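Local coordinates for SMI1/KNR4 family protein (Pseudomonas syringae pv. tomato, PDB 2PAG) that is of unknown function but belongs to the SMI1/KNR4 family of the SUKH clan and binds calcium, at residues C99-E102 and V106-W109. Residues are numbered along the deposited sequence; the frame is centred on the assembly and turned at random.
With CA (calcium ion), chain B.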
# COMPACT_ATOMS: atom_id res chain seq x y z
N CYS A 99 -7.82 -0.13 -0.93
CA CYS A 99 -7.52 -1.56 -0.81
C CYS A 99 -7.39 -2.21 -2.17
O CYS A 99 -7.97 -1.75 -3.15
CB CYS A 99 -8.62 -2.27 -0.03
SG CYS A 99 -9.05 -1.51 1.55
N VAL A 100 -6.68 -3.33 -2.20
CA VAL A 100 -6.45 -4.04 -3.44
C VAL A 100 -7.15 -5.39 -3.52
O VAL A 100 -7.06 -6.22 -2.60
CB VAL A 100 -4.94 -4.24 -3.66
CG1 VAL A 100 -4.67 -4.73 -5.07
CG2 VAL A 100 -4.22 -2.93 -3.39
N GLU A 101 -7.86 -5.60 -4.63
CA GLU A 101 -8.57 -6.84 -4.88
C GLU A 101 -7.55 -7.91 -5.27
O GLU A 101 -6.39 -7.60 -5.57
CB GLU A 101 -9.55 -6.68 -6.05
CG GLU A 101 -10.71 -5.75 -5.82
CD GLU A 101 -11.80 -5.97 -6.85
OE1 GLU A 101 -11.45 -6.12 -8.05
OE2 GLU A 101 -12.99 -6.00 -6.48
N GLU A 102 -7.99 -9.16 -5.27
CA GLU A 102 -7.10 -10.26 -5.62
C GLU A 102 -6.55 -10.12 -7.04
O GLU A 102 -5.42 -10.52 -7.31
CB GLU A 102 -7.84 -11.59 -5.44
CG GLU A 102 -8.44 -11.71 -4.04
CD GLU A 102 -9.14 -13.04 -3.80
OE1 GLU A 102 -8.45 -14.08 -3.81
OE2 GLU A 102 -10.37 -13.02 -3.60
N VAL A 106 -7.70 -1.50 -7.48
CA VAL A 106 -7.63 -0.73 -6.24
C VAL A 106 -8.99 -0.08 -6.02
O VAL A 106 -9.55 0.53 -6.93
CB VAL A 106 -6.57 0.39 -6.30
CG1 VAL A 106 -6.55 1.15 -4.98
CG2 VAL A 106 -5.19 -0.22 -6.57
N LEU A 107 -9.52 -0.24 -4.81
CA LEU A 107 -10.82 0.31 -4.48
C LEU A 107 -10.69 1.22 -3.28
O LEU A 107 -9.68 1.21 -2.59
CB LEU A 107 -11.80 -0.81 -4.12
CG LEU A 107 -11.93 -2.01 -5.05
CD1 LEU A 107 -12.87 -3.04 -4.44
CD2 LEU A 107 -12.46 -1.55 -6.40
N LEU A 108 -11.73 2.01 -3.03
CA LEU A 108 -11.72 2.88 -1.87
C LEU A 108 -12.87 2.41 -0.99
O LEU A 108 -14.02 2.38 -1.43
CB LEU A 108 -11.93 4.33 -2.28
CG LEU A 108 -12.03 5.31 -1.11
CD1 LEU A 108 -10.75 5.29 -0.27
CD2 LEU A 108 -12.31 6.70 -1.67
N TRP A 109 -12.55 2.02 0.24
CA TRP A 109 -13.57 1.57 1.17
C TRP A 109 -13.88 2.70 2.14
O TRP A 109 -12.99 3.18 2.84
CB TRP A 109 -13.08 0.35 1.94
CG TRP A 109 -14.11 -0.26 2.84
CD1 TRP A 109 -15.03 -1.21 2.51
CD2 TRP A 109 -14.30 0.02 4.23
NE1 TRP A 109 -15.79 -1.54 3.61
CE2 TRP A 109 -15.36 -0.80 4.68
CE3 TRP A 109 -13.68 0.89 5.14
CZ2 TRP A 109 -15.82 -0.77 6.00
CZ3 TRP A 109 -14.13 0.91 6.46
CH2 TRP A 109 -15.19 0.09 6.88
CA CA B . -11.12 -6.38 -10.11
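Cys-99 and Leu-107 face each other as an antiparallel hydrogen-bonded pair of the beta hairpin formed by strands 96-100 and 106-109, the two central strands of a four-stranded antiparallel sheet. The hairpin is a worked example of strand pairing beside a metal site: the loop 101-105 that joins the strands supplies Glu-101, Asp-103 and Thr-105 to calcium. Both backbone groups of each partner are used: Cys-99 N donates to Leu-107 O at 2.8 Å, the donor tilted 24° from the carbonyl plane, while Leu-107 N returns a straighter bond to Cys-99 O (2.7 Å, N-H...O angle 170°). Cys-99 O also takes a CA-H...O contact from Val-106 CA at 3.3 Å, so two neighbouring residues of the opposing strand converge on one buried acceptor. In the next, non-hydrogen-bonded pair, Val-100 and Val-106, the backbone polar groups turn outward: Val-100 bonds to Ile-88 and Val-106 to Trp-121, extending the sheet on both flanks. Val-100 CG2 and Val-106 CG2 meet at 4.3 Å, a loose apolar contact on the face covered by Val-124 of helix 124-132. Cys-99 and Leu-107 project from the other face, where Cys-99 SG lies 4.5 Å from Trp-109 CB.

Just beyond the strand end, Glu-101 combines an apolar contact with metal binding. With CG set anti to its own carbonyl carbon (chi1 -66°) and the chain extended from there, its stem passes Leu-107 at a slant, and its CG touches Leu-107 CD1 at 3.7 Å. The carboxylate oxygens then divide their roles. OE2 rests against the same methyl, Leu-107 CD1, at 3.6 Å, whereas OE1 coordinates the calcium, with a Glu-101 OE1-calcium distance of 2.1 Å.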